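PDB 1QWR: putative mannose-6-phosphate isomerase YvyI from Bacillus subtilis, which probably catalyses the zinc-dependent interconversion of D-mannose 6-phosphate and D-fructose 6-phosphate, as a type 1 phosphomannose isomerase. Local coordinates for residues A[19-31]-A[87-99]. Sequence-based numbering, arbitrary orientation.
Sequences IWGGTALRDRFGY and TKLLDVKEDTSIK. With SO4 (sulfate ion), chain C; ACT (acetate ion), chain F; FMT (formic acid), chain G.
Thr96 CG2 sits over one face of the Trp20 indole, 3.7 Å from the centroid of its five-membered ring, a CH-pi contact. With CG between its backbone N and carbonyl carbon (chi1 48°), the indole extends along the other segment, bringing Leu90 CD2 and Asp91 O to its edge and turning NE1 to the sulfate. Beyond it, Leu89 CD1 lies over the centre of the Phe29 ring and at the edge of the Tyr31 ring, while Leu25 CD2, from helix 24-29, packs on Leu89 CB. Among the polar contacts, Glu94 N gives Trp20 O a nearly straight hydrogen bond (3.1 Å, 169°). At the helix start Asp91 OD2 accepts from Ala24 N at 2.8 Å, from above the carboxylate plane, and a water links it to Leu25 N. Trp20 NE1 donates to sulfate O2 at 2.9 Å; Ser97 and Lys99 bind the same ion, joined by Lys18, Arg210 and Arg196, the last probably catalytic. A leucine in place of Trp20 would probably leave sulfate O2 without its indole donor and Thr96 CG2 without its aromatic face. Within the cupin-type catalytic domain, this cationic setting near the zinc is consistent with a substrate-phosphate pocket, which the sulfate may mark.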
loop_
_atom_site.group_PDB
_atom_site.type_symbol
_atom_site.label_atom_id
_atom_site.label_comp_id
_atom_site.label_asym_id
_atom_site.label_seq_id
_atom_site.Cartn_x
_atom_site.Cartn_y
_atom_site.Cartn_z
ATOM N N ILE A 19 -13.167 -11.670 -2.200
ATOM C CA ILE A 19 -13.518 -13.016 -1.782
ATOM C C ILE A 19 -12.567 -13.475 -0.689
ATOM O O ILE A 19 -12.938 -14.302 0.140
ATOM C CB ILE A 19 -13.475 -14.022 -2.966
ATOM C CG1 ILE A 19 -12.042 -14.202 -3.484
ATOM C CG2 ILE A 19 -14.371 -13.525 -4.079
ATOM C CD1 ILE A 19 -11.923 -15.300 -4.578
ATOM N N TRP A 20 -11.346 -12.930 -0.669
ATOM C CA TRP A 20 -10.358 -13.316 0.330
ATOM C C TRP A 20 -10.356 -12.389 1.554
ATOM O O TRP A 20 -9.521 -12.522 2.455
ATOM C CB TRP A 20 -8.955 -13.348 -0.293
ATOM C CG TRP A 20 -8.592 -12.124 -1.112
ATOM C CD1 TRP A 20 -8.653 -11.997 -2.477
ATOM C CD2 TRP A 20 -8.101 -10.864 -0.614
ATOM N NE1 TRP A 20 -8.229 -10.738 -2.856
ATOM C CE2 TRP A 20 -7.882 -10.027 -1.734
ATOM C CE3 TRP A 20 -7.824 -10.367 0.669
ATOM C CZ2 TRP A 20 -7.394 -8.713 -1.610
ATOM C CZ3 TRP A 20 -7.343 -9.066 0.796
ATOM C CH2 TRP A 20 -7.133 -8.254 -0.340
ATOM N N GLY A 21 -11.300 -11.461 1.576
ATOM C CA GLY A 21 -11.385 -10.520 2.682
ATOM C C GLY A 21 -12.096 -11.055 3.915
ATOM O O GLY A 21 -12.676 -12.148 3.901
ATOM N N GLY A 22 -12.045 -10.272 4.987
ATOM C CA GLY A 22 -12.680 -10.663 6.236
ATOM C C GLY A 22 -13.263 -9.468 6.968
ATOM O O GLY A 22 -13.806 -8.563 6.341
ATOM N N THR A 23 -13.138 -9.465 8.298
ATOM C CA THR A 23 -13.666 -8.379 9.128
ATOM C C THR A 23 -12.567 -7.747 9.983
ATOM O O THR A 23 -12.861 -6.915 10.832
ATOM C CB THR A 23 -14.804 -8.879 10.110
ATOM O OG1 THR A 23 -14.273 -9.873 10.990
ATOM C CG2 THR A 23 -15.976 -9.483 9.345
ATOM N N ALA A 24 -11.308 -8.121 9.764
ATOM C CA ALA A 24 -10.221 -7.568 10.573
ATOM C C ALA A 24 -10.154 -6.038 10.553
ATOM O O ALA A 24 -9.704 -5.422 11.525
ATOM C CB ALA A 24 -8.869 -8.164 10.139
ATOM N N LEU A 25 -10.597 -5.420 9.461
ATOM C CA LEU A 25 -10.549 -3.954 9.381
ATOM C C LEU A 25 -11.510 -3.357 10.402
ATOM O O LEU A 25 -11.280 -2.269 10.940
ATOM C CB LEU A 25 -10.894 -3.483 7.960
ATOM C CG LEU A 25 -9.763 -3.794 6.970
ATOM C CD1 LEU A 25 -10.235 -3.657 5.520
ATOM C CD2 LEU A 25 -8.608 -2.803 7.242
ATOM N N ARG A 26 -12.598 -4.065 10.675
ATOM C CA ARG A 26 -13.524 -3.574 11.676
ATOM C C ARG A 26 -13.021 -3.994 13.058
ATOM O O ARG A 26 -12.956 -3.183 13.978
ATOM C CB ARG A 26 -14.934 -4.143 11.465
ATOM C CG ARG A 26 -15.875 -3.729 12.601
ATOM C CD ARG A 26 -17.289 -4.222 12.399
ATOM N NE ARG A 26 -17.378 -5.674 12.384
ATOM C CZ ARG A 26 -17.984 -6.355 11.421
ATOM N NH1 ARG A 26 -18.541 -5.708 10.407
ATOM N NH2 ARG A 26 -18.052 -7.680 11.479
ATOM N N ASP A 27 -12.636 -5.262 13.196
ATOM C CA ASP A 27 -12.189 -5.782 14.505
ATOM C C ASP A 27 -10.920 -5.135 15.083
ATOM O O ASP A 27 -10.809 -4.932 16.297
ATOM C CB ASP A 27 -11.967 -7.314 14.436
ATOM C CG ASP A 27 -13.221 -8.086 14.011
ATOM O OD1 ASP A 27 -14.347 -7.642 14.317
ATOM O OD2 ASP A 27 -13.076 -9.156 13.376
ATOM N N ARG A 28 -9.970 -4.795 14.223
ATOM C CA ARG A 28 -8.719 -4.225 14.696
ATOM C C ARG A 28 -8.566 -2.719 14.523
ATOM O O ARG A 28 -7.772 -2.101 15.234
ATOM C CB ARG A 28 -7.562 -4.961 14.020
ATOM C CG ARG A 28 -7.739 -6.462 14.129
ATOM C CD ARG A 28 -6.564 -7.243 13.602
ATOM N NE ARG A 28 -5.340 -6.956 14.342
ATOM C CZ ARG A 28 -4.264 -7.732 14.315
ATOM N NH1 ARG A 28 -4.271 -8.841 13.588
ATOM N NH2 ARG A 28 -3.187 -7.396 15.007
ATOM N N PHE A 29 -9.325 -2.124 13.602
ATOM C CA PHE A 29 -9.234 -0.681 13.371
ATOM C C PHE A 29 -10.542 0.073 13.671
ATOM O O PHE A 29 -10.596 1.309 13.554
ATOM C CB PHE A 29 -8.799 -0.404 11.913
ATOM C CG PHE A 29 -7.358 -0.744 11.629
ATOM C CD1 PHE A 29 -6.347 0.168 11.901
ATOM C CD2 PHE A 29 -7.006 -2.005 11.152
ATOM C CE1 PHE A 29 -4.996 -0.164 11.714
ATOM C CE2 PHE A 29 -5.668 -2.345 10.965
ATOM C CZ PHE A 29 -4.661 -1.431 11.246
ATOM N N GLY A 30 -11.591 -0.662 14.050
ATOM C CA GLY A 30 -12.861 -0.024 14.359
ATOM C C GLY A 30 -13.629 0.537 13.174
ATOM O O GLY A 30 -14.617 1.286 13.340
ATOM N N TYR A 31 -13.205 0.176 11.971
ATOM C CA TYR A 31 -13.877 0.665 10.768
ATOM C C TYR A 31 -15.249 0.042 10.507
ATOM O O TYR A 31 -15.501 -1.117 10.831
ATOM C CB TYR A 31 -13.038 0.374 9.520
ATOM C CG TYR A 31 -11.692 1.048 9.447
ATOM C CD1 TYR A 31 -11.515 2.366 9.887
ATOM C CD2 TYR A 31 -10.607 0.396 8.853
ATOM C CE1 TYR A 31 -10.285 3.020 9.725
ATOM C CE2 TYR A 31 -9.391 1.037 8.694
ATOM C CZ TYR A 31 -9.237 2.345 9.126
ATOM O OH TYR A 31 -8.029 2.969 8.929
ATOM N N THR A 87 -2.216 4.098 -0.940
ATOM C CA THR A 87 -1.901 3.355 0.271
ATOM C C THR A 87 -3.134 2.604 0.731
ATOM O O THR A 87 -4.216 3.187 0.854
ATOM C CB THR A 87 -1.465 4.299 1.402
ATOM O OG1 THR A 87 -0.354 5.093 0.960
ATOM C CG2 THR A 87 -1.072 3.516 2.635
ATOM N N LYS A 88 -2.948 1.326 1.032
ATOM C CA LYS A 88 -4.044 0.483 1.500
ATOM C C LYS A 88 -3.690 -0.326 2.731
ATOM O O LYS A 88 -2.507 -0.584 3.008
ATOM C CB LYS A 88 -4.409 -0.556 0.441
ATOM C CG LYS A 88 -4.801 -0.007 -0.917
ATOM C CD LYS A 88 -5.018 -1.209 -1.861
ATOM C CE LYS A 88 -5.236 -0.787 -3.312
ATOM N NZ LYS A 88 -5.502 -2.013 -4.123
ATOM N N LEU A 89 -4.740 -0.716 3.458
ATOM C CA LEU A 89 -4.646 -1.653 4.582
ATOM C C LEU A 89 -5.330 -2.896 3.992
ATOM O O LEU A 89 -6.454 -2.791 3.452
ATOM C CB LEU A 89 -5.422 -1.159 5.807
ATOM C CG LEU A 89 -4.631 -0.186 6.684
ATOM C CD1 LEU A 89 -5.571 0.362 7.780
ATOM C CD2 LEU A 89 -3.416 -0.895 7.323
ATOM N N LEU A 90 -4.664 -4.057 4.071
ATOM C CA LEU A 90 -5.200 -5.288 3.493
ATOM C C LEU A 90 -5.468 -6.355 4.550
ATOM O O LEU A 90 -4.585 -6.677 5.347
ATOM C CB LEU A 90 -4.214 -5.874 2.483
ATOM C CG LEU A 90 -3.684 -4.942 1.388
ATOM C CD1 LEU A 90 -2.608 -5.662 0.580
ATOM C CD2 LEU A 90 -4.824 -4.507 0.502
ATOM N N ASP A 91 -6.686 -6.886 4.539
ATOM C CA ASP A 91 -7.091 -7.940 5.465
ATOM C C ASP A 91 -7.073 -9.212 4.633
ATOM O O ASP A 91 -8.077 -9.556 3.966
ATOM C CB ASP A 91 -8.513 -7.671 5.973
ATOM C CG ASP A 91 -9.041 -8.796 6.857
ATOM O OD1 ASP A 91 -8.267 -9.724 7.197
ATOM O OD2 ASP A 91 -10.244 -8.730 7.199
ATOM N N VAL A 92 -5.922 -9.878 4.639
ATOM C CA VAL A 92 -5.753 -11.094 3.852
ATOM C C VAL A 92 -6.138 -12.302 4.709
ATOM O O VAL A 92 -5.289 -12.946 5.330
ATOM C CB VAL A 92 -4.301 -11.224 3.355
ATOM C CG1 VAL A 92 -4.197 -12.348 2.296
ATOM C CG2 VAL A 92 -3.830 -9.899 2.720
ATOM N N LYS A 93 -7.438 -12.558 4.753
ATOM C CA LYS A 93 -8.004 -13.667 5.514
ATOM C C LYS A 93 -7.688 -14.960 4.776
ATOM O O LYS A 93 -7.207 -15.925 5.377
ATOM C CB LYS A 93 -9.525 -13.491 5.638
ATOM C CG LYS A 93 -10.184 -14.563 6.497
ATOM C CD LYS A 93 -11.652 -14.290 6.683
ATOM C CE LYS A 93 -12.296 -15.402 7.525
ATOM N NZ LYS A 93 -13.761 -15.197 7.684
ATOM N N GLU A 94 -7.964 -14.974 3.471
ATOM C CA GLU A 94 -7.667 -16.142 2.638
ATOM C C GLU A 94 -6.601 -15.730 1.608
ATOM O O GLU A 94 -6.227 -14.558 1.529
ATOM C CB GLU A 94 -8.928 -16.637 1.916
ATOM C CG GLU A 94 -10.069 -17.126 2.828
ATOM C CD GLU A 94 -9.666 -18.273 3.743
ATOM O OE1 GLU A 94 -8.807 -19.087 3.344
ATOM O OE2 GLU A 94 -10.219 -18.371 4.866
ATOM N N ASP A 95 -6.121 -16.684 0.810
ATOM C CA ASP A 95 -5.086 -16.392 -0.193
ATOM C C ASP A 95 -5.542 -15.419 -1.280
ATOM O O ASP A 95 -6.694 -15.469 -1.727
ATOM C CB ASP A 95 -4.643 -17.679 -0.910
ATOM C CG ASP A 95 -3.928 -18.662 -0.002
ATOM O OD1 ASP A 95 -3.148 -18.247 0.872
ATOM O OD2 ASP A 95 -4.127 -19.878 -0.201
ATOM N N THR A 96 -4.653 -14.527 -1.727
ATOM C CA THR A 96 -5.072 -13.646 -2.810
ATOM C C THR A 96 -4.628 -14.340 -4.091
ATOM O O THR A 96 -3.889 -15.328 -4.045
ATOM C CB THR A 96 -4.424 -12.232 -2.775
ATOM O OG1 THR A 96 -3.022 -12.343 -3.038
ATOM C CG2 THR A 96 -4.643 -11.571 -1.421
ATOM N N SER A 97 -5.056 -13.812 -5.230
ATOM C CA SER A 97 -4.696 -14.418 -6.517
ATOM C C SER A 97 -3.204 -14.319 -6.820
ATOM O O SER A 97 -2.504 -13.471 -6.268
ATOM C CB SER A 97 -5.491 -13.746 -7.642
ATOM O OG SER A 97 -5.052 -12.408 -7.862
ATOM N N ILE A 98 -2.708 -15.204 -7.683
ATOM C CA ILE A 98 -1.292 -15.158 -8.071
ATOM C C ILE A 98 -1.338 -14.151 -9.213
ATOM O O ILE A 98 -2.162 -14.284 -10.137
ATOM C CB ILE A 98 -0.789 -16.538 -8.543
ATOM C CG1 ILE A 98 -0.825 -17.520 -7.365
ATOM C CG2 ILE A 98 0.624 -16.430 -9.060
ATOM C CD1 ILE A 98 -0.318 -18.902 -7.683
ATOM N N LYS A 99 -0.475 -13.141 -9.152
ATOM C CA LYS A 99 -0.548 -12.077 -10.139
ATOM C C LYS A 99 0.755 -11.353 -10.414
ATOM O O LYS A 99 1.768 -11.595 -9.759
ATOM C CB LYS A 99 -1.584 -11.057 -9.634
ATOM C CG LYS A 99 -1.328 -10.604 -8.183
ATOM C CD LYS A 99 -2.549 -9.890 -7.606
ATOM C CE LYS A 99 -2.416 -9.660 -6.108
ATOM N NZ LYS A 99 -3.071 -10.725 -5.302
HETATM S S SO4 C . -6.471 -9.798 -5.905
HETATM O O1 SO4 C . -6.253 -11.258 -5.749
HETATM O O2 SO4 C . -7.785 -9.425 -5.372
HETATM O O3 SO4 C . -6.366 -9.419 -7.323
HETATM O O4 SO4 C . -5.427 -9.087 -5.141
HETATM C C ACT F . -20.233 -2.205 11.018
HETATM O O ACT F . -20.575 -1.005 11.207
HETATM O OXT ACT F . -19.508 -2.591 10.055
HETATM C CH3 ACT F . -20.506 -3.192 12.146
HETATM C C FMT G . -4.325 -11.614 10.785
HETATM O O1 FMT G . -3.240 -11.636 11.464
HETATM O O2 FMT G . -5.027 -10.566 11.016
HETATM O O HOH W 1 -11.718 -6.523 6.995
#